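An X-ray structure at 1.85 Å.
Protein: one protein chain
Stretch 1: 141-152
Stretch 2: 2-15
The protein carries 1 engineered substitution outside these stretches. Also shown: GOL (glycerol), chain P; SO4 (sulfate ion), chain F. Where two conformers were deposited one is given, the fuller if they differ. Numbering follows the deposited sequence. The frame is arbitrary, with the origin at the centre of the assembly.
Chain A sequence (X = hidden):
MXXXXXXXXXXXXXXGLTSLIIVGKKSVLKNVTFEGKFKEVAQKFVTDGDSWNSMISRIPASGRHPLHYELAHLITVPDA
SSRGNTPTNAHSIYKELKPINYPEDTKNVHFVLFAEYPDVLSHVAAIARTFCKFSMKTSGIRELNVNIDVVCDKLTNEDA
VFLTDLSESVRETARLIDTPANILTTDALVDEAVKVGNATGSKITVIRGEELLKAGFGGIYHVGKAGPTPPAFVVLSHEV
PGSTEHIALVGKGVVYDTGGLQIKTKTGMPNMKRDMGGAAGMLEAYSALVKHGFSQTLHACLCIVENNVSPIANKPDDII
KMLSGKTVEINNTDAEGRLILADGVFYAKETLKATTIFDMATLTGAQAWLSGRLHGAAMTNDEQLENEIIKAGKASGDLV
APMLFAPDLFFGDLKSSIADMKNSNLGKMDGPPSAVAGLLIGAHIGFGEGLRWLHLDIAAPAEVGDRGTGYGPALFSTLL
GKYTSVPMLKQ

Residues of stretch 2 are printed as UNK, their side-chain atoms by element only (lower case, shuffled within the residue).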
# COMPACT_ATOMS: atom_id res chain seq x y z
N ILE A 141 8.22 -15.79 38.69
CA ILE A 141 9.27 -16.63 38.09
C ILE A 141 9.47 -17.86 38.97
O ILE A 141 9.67 -17.74 40.17
CB ILE A 141 10.62 -15.87 37.96
CG1 ILE A 141 10.52 -14.71 36.95
CG2 ILE A 141 11.77 -16.84 37.63
CD1 ILE A 141 10.25 -15.16 35.53
N ARG A 142 9.40 -19.04 38.38
CA ARG A 142 9.57 -20.28 39.14
C ARG A 142 10.62 -21.15 38.47
O ARG A 142 10.60 -21.29 37.25
CB ARG A 142 8.24 -21.05 39.24
CG ARG A 142 7.13 -20.29 39.96
CD ARG A 142 7.46 -20.12 41.44
NE ARG A 142 6.39 -19.40 42.13
CZ ARG A 142 6.38 -18.08 42.33
NH1 ARG A 142 7.40 -17.32 41.92
NH2 ARG A 142 5.35 -17.53 42.97
N GLU A 143 11.52 -21.72 39.25
CA GLU A 143 12.43 -22.72 38.71
C GLU A 143 11.94 -24.11 39.11
O GLU A 143 11.55 -24.34 40.27
CB GLU A 143 13.88 -22.51 39.18
CG GLU A 143 14.44 -21.07 39.03
CD GLU A 143 14.33 -20.48 37.62
OE1 GLU A 143 14.26 -21.23 36.61
OE2 GLU A 143 14.32 -19.24 37.51
N LEU A 144 11.97 -25.03 38.15
CA LEU A 144 11.41 -26.35 38.35
C LEU A 144 12.50 -27.37 38.20
O LEU A 144 13.50 -27.15 37.51
CB LEU A 144 10.32 -26.64 37.30
CG LEU A 144 9.12 -25.69 37.28
CD1 LEU A 144 8.24 -25.98 36.09
CD2 LEU A 144 8.31 -25.80 38.52
N ASN A 145 12.29 -28.51 38.84
CA ASN A 145 13.13 -29.66 38.64
C ASN A 145 12.39 -30.58 37.68
O ASN A 145 11.33 -31.11 38.02
CB ASN A 145 13.40 -30.33 40.00
CG ASN A 145 13.93 -31.74 39.88
OD1 ASN A 145 14.94 -31.99 39.24
ND2 ASN A 145 13.24 -32.67 40.52
N VAL A 146 12.92 -30.73 36.46
CA VAL A 146 12.27 -31.58 35.45
C VAL A 146 13.03 -32.89 35.28
O VAL A 146 14.24 -32.90 35.09
CB VAL A 146 12.14 -30.86 34.08
CG1 VAL A 146 11.49 -31.76 33.03
CG2 VAL A 146 11.39 -29.52 34.26
N ASN A 147 12.30 -34.00 35.39
CA ASN A 147 12.84 -35.32 35.04
C ASN A 147 12.04 -35.90 33.88
O ASN A 147 10.83 -36.11 34.00
CB ASN A 147 12.75 -36.28 36.23
CG ASN A 147 13.80 -35.96 37.30
OD1 ASN A 147 14.99 -36.24 37.14
ND2 ASN A 147 13.35 -35.35 38.37
N ILE A 148 12.72 -36.13 32.76
CA ILE A 148 12.14 -36.89 31.64
C ILE A 148 12.61 -38.33 31.74
O ILE A 148 13.76 -38.66 31.41
CB ILE A 148 12.53 -36.27 30.25
CG1 ILE A 148 12.24 -34.74 30.25
CG2 ILE A 148 11.82 -37.03 29.11
CD1 ILE A 148 12.77 -34.01 29.03
N ASP A 149 11.70 -39.19 32.19
CA ASP A 149 11.96 -40.62 32.35
C ASP A 149 11.50 -41.40 31.12
O ASP A 149 10.31 -41.53 30.84
CB ASP A 149 11.28 -41.14 33.62
CG ASP A 149 11.95 -40.62 34.89
OD1 ASP A 149 12.98 -39.90 34.80
OD2 ASP A 149 11.45 -40.93 35.98
N VAL A 150 12.48 -41.92 30.40
CA VAL A 150 12.21 -42.58 29.16
C VAL A 150 12.05 -44.06 29.47
O VAL A 150 12.93 -44.67 30.09
CB VAL A 150 13.35 -42.39 28.15
CG1 VAL A 150 13.02 -43.10 26.85
CG2 VAL A 150 13.64 -40.90 27.91
N VAL A 151 10.92 -44.62 29.03
CA VAL A 151 10.65 -46.06 29.15
C VAL A 151 10.89 -46.67 27.77
O VAL A 151 10.04 -46.59 26.87
CB VAL A 151 9.20 -46.31 29.58
CG1 VAL A 151 8.94 -47.82 29.72
CG2 VAL A 151 8.89 -45.59 30.90
N CYS A 152 12.08 -47.23 27.61
CA CYS A 152 12.53 -47.79 26.34
C CYS A 152 13.64 -48.79 26.63
O CYS A 152 14.67 -48.42 27.20
CB CYS A 152 13.04 -46.68 25.41
SG CYS A 152 13.75 -47.27 23.83
N UNK A 2 15.44 -23.48 35.72
CA UNK A 2 14.81 -24.83 35.66
C UNK A 2 15.83 -25.81 35.10
O UNK A 2 16.50 -25.52 34.10
o UNK A 2 12.49 -24.10 35.54
c UNK A 2 13.51 -24.77 34.79
c UNK A 2 12.99 -26.17 34.35
N UNK A 3 15.96 -26.96 35.74
CA UNK A 3 16.90 -27.97 35.29
C UNK A 3 16.16 -29.16 34.69
O UNK A 3 15.13 -29.60 35.21
c UNK A 3 17.76 -28.46 36.46
c UNK A 3 18.50 -27.34 37.17
o UNK A 3 20.51 -27.53 35.94
c UNK A 3 19.63 -26.79 36.35
n UNK A 3 19.60 -25.49 36.10
N UNK A 4 16.72 -29.68 33.60
CA UNK A 4 16.11 -30.80 32.88
C UNK A 4 17.07 -31.98 32.86
O UNK A 4 18.19 -31.87 32.39
c UNK A 4 15.21 -31.63 30.66
c UNK A 4 14.60 -29.36 31.46
c UNK A 4 15.69 -30.41 31.43
N UNK A 5 16.64 -33.10 33.42
CA UNK A 5 17.46 -34.32 33.42
C UNK A 5 16.67 -35.39 32.70
O UNK A 5 15.47 -35.54 32.95
c UNK A 5 18.54 -36.63 36.42
c UNK A 5 17.72 -34.80 34.87
c UNK A 5 19.98 -35.88 34.48
c UNK A 5 18.53 -36.11 34.96
N UNK A 6 17.34 -36.10 31.81
CA UNK A 6 16.73 -37.22 31.12
C UNK A 6 17.28 -38.50 31.76
O UNK A 6 18.51 -38.65 31.91
c UNK A 6 16.63 -35.87 28.96
c UNK A 6 16.39 -38.39 28.89
c UNK A 6 17.07 -37.20 29.60
N UNK A 7 16.38 -39.40 32.15
CA UNK A 7 16.79 -40.67 32.77
C UNK A 7 16.30 -41.87 32.00
O UNK A 7 15.25 -41.85 31.34
c UNK A 7 14.32 -39.53 37.96
c UNK A 7 16.28 -40.76 34.21
c UNK A 7 16.78 -39.63 35.12
n UNK A 7 15.08 -39.34 39.04
n UNK A 7 14.90 -39.73 36.78
c UNK A 7 16.35 -39.77 36.58
n UNK A 7 13.01 -39.54 38.08
N UNK A 8 17.05 -42.96 32.14
CA UNK A 8 16.76 -44.22 31.50
C UNK A 8 15.89 -45.03 32.45
O UNK A 8 16.42 -45.70 33.33
c UNK A 8 18.10 -44.91 31.27
o UNK A 8 16.94 -46.57 29.97
n UNK A 8 19.09 -46.99 30.58
c UNK A 8 17.99 -46.23 30.55
N UNK A 9 14.56 -44.93 32.32
CA UNK A 9 13.62 -45.66 33.18
C UNK A 9 12.94 -44.78 34.22
O UNK A 9 13.52 -43.77 34.68
N UNK A 10 11.72 -45.16 34.59
CA UNK A 10 10.94 -44.44 35.61
C UNK A 10 11.65 -44.54 36.97
O UNK A 10 12.00 -45.64 37.42
c UNK A 10 7.44 -45.62 34.41
c UNK A 10 8.77 -44.35 36.94
c UNK A 10 9.51 -44.99 35.74
c UNK A 10 8.72 -44.81 34.44
N UNK A 11 11.90 -43.39 37.59
CA UNK A 11 12.49 -43.36 38.91
C UNK A 11 11.74 -42.34 39.74
O UNK A 11 10.94 -41.59 39.20
c UNK A 11 13.97 -43.00 38.77
c UNK A 11 16.01 -43.61 37.47
n UNK A 11 16.28 -43.78 36.16
c UNK A 11 14.69 -44.06 37.96
o UNK A 11 16.80 -43.11 38.26
N UNK A 12 11.98 -42.33 41.05
CA UNK A 12 11.31 -41.36 41.93
C UNK A 12 11.83 -39.96 41.64
O UNK A 12 12.96 -39.79 41.16
c UNK A 12 11.54 -41.71 43.42
N UNK A 13 11.02 -38.95 41.94
CA UNK A 13 11.49 -37.57 41.87
C UNK A 13 11.62 -37.01 43.28
O UNK A 13 11.30 -37.69 44.25
c UNK A 13 10.60 -36.69 40.93
c UNK A 13 10.54 -37.34 39.54
c UNK A 13 9.20 -36.55 41.50
N UNK A 14 12.10 -35.79 43.40
CA UNK A 14 12.25 -35.18 44.73
C UNK A 14 10.98 -35.08 45.56
O UNK A 14 9.85 -35.27 45.05
N UNK A 15 11.15 -34.78 46.84
CA UNK A 15 10.12 -34.14 47.65
C UNK A 15 9.59 -32.91 46.92
O UNK A 15 10.30 -32.29 46.11
c UNK A 15 11.04 -34.87 49.91
o UNK A 15 10.30 -35.88 49.88
o UNK A 15 12.02 -34.77 50.67
c UNK A 15 10.71 -33.70 49.00
C1 GOL P . 14.67 -35.52 41.30
O1 GOL P . 13.56 -34.71 41.62
C2 GOL P . 15.01 -36.47 42.43
O2 GOL P . 15.20 -37.77 41.92
C3 GOL P . 16.22 -35.95 43.19
O3 GOL P . 15.81 -35.16 44.27
S SO4 F . 6.11 -13.92 43.30
O1 SO4 F . 7.51 -14.32 43.13
O2 SO4 F . 5.74 -13.98 44.71
O3 SO4 F . 5.92 -12.55 42.81
O4 SO4 F . 5.24 -14.81 42.54
O HOH W 1 14.28 -46.87 29.73
O HOH W 2 16.74 -49.21 29.01

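Position 2 carries one carbon bearing an oxygen and a second carbon. The oxygen accepts a hydrogen bond from Leu 144 N at 2.8 Å, and the methyl lies near Val 146 CG2: Thr 2. Its backbone N also donates to Glu 143 OE1 at 2.7 Å.

Position 3 has three carbons, the third bearing oxygen and nitrogen: an amide whose end leads away from stretch 1, Gln 3. Its backbone N donates to Leu 144 O at 3.0 Å and its O accepts from Val 146 N at 2.8 Å.

Position 4 has one carbon forked into two, packed on Val 146 and Ile 148: Val 4. Position 5 has four carbons, forked at the second, with one tip beside the side chain of Asn 147: Leu 5. Position 6 is again a carbon with two methyls, lying against Ile 148 and Val 150: Val 6.

Position 7 runs three carbons, a nitrogen, then a carbon with two more nitrogens, a guanidinium reaching Asp 149: Arg 7. Its NE donates to OD1 of Asp 149 at 2.8 Å and its NH2 to OD2 of Asp 149 at 3.0 Å, a two-pronged salt bridge.

Position 8 has two carbons, the second bearing oxygen and nitrogen: Asn 8. Two waters link its OD1 to stretch 1, one reaching Val 150 O and the other Cys 152 O.

Position 9 has no side-chain atoms, and at phi 105° a CB would jam against the preceding carbonyl: Gly 9. Its N donates to Val 150 O at 2.8 Å.

Position 10 has four carbons, forked at the first with one longer arm, which meets Val 151: Ile 10. Position 11 has three carbons ending in oxygen and nitrogen, Gln 11; its backbone N donates to Asp 149 OD2 at 3.0 Å.

Position 12, a single carbon, touches nothing on stretch 1: Ala 12. Position 13, a carbon with two methyls, meets Asn 147 ND2: Val 13. Position 14 has none, Gly 14; glycerol O1 joins its N to Asn 145 ND2. Position 15, two carbons ending in two oxygens, is out of reach: Asp 15.

The rule is a parallel strand pair. Odd positions 3, 5 and 7 supply backbone hydrogen bonds; Val 4 and Val 6 build an apolar face with Val 146, Ile 148 and Val 150. On the other face, Asp 149 ties Arg 7 to the loop after the strand.

Stretch 2, residues 2-15: TQVLVRNGIQAVGD
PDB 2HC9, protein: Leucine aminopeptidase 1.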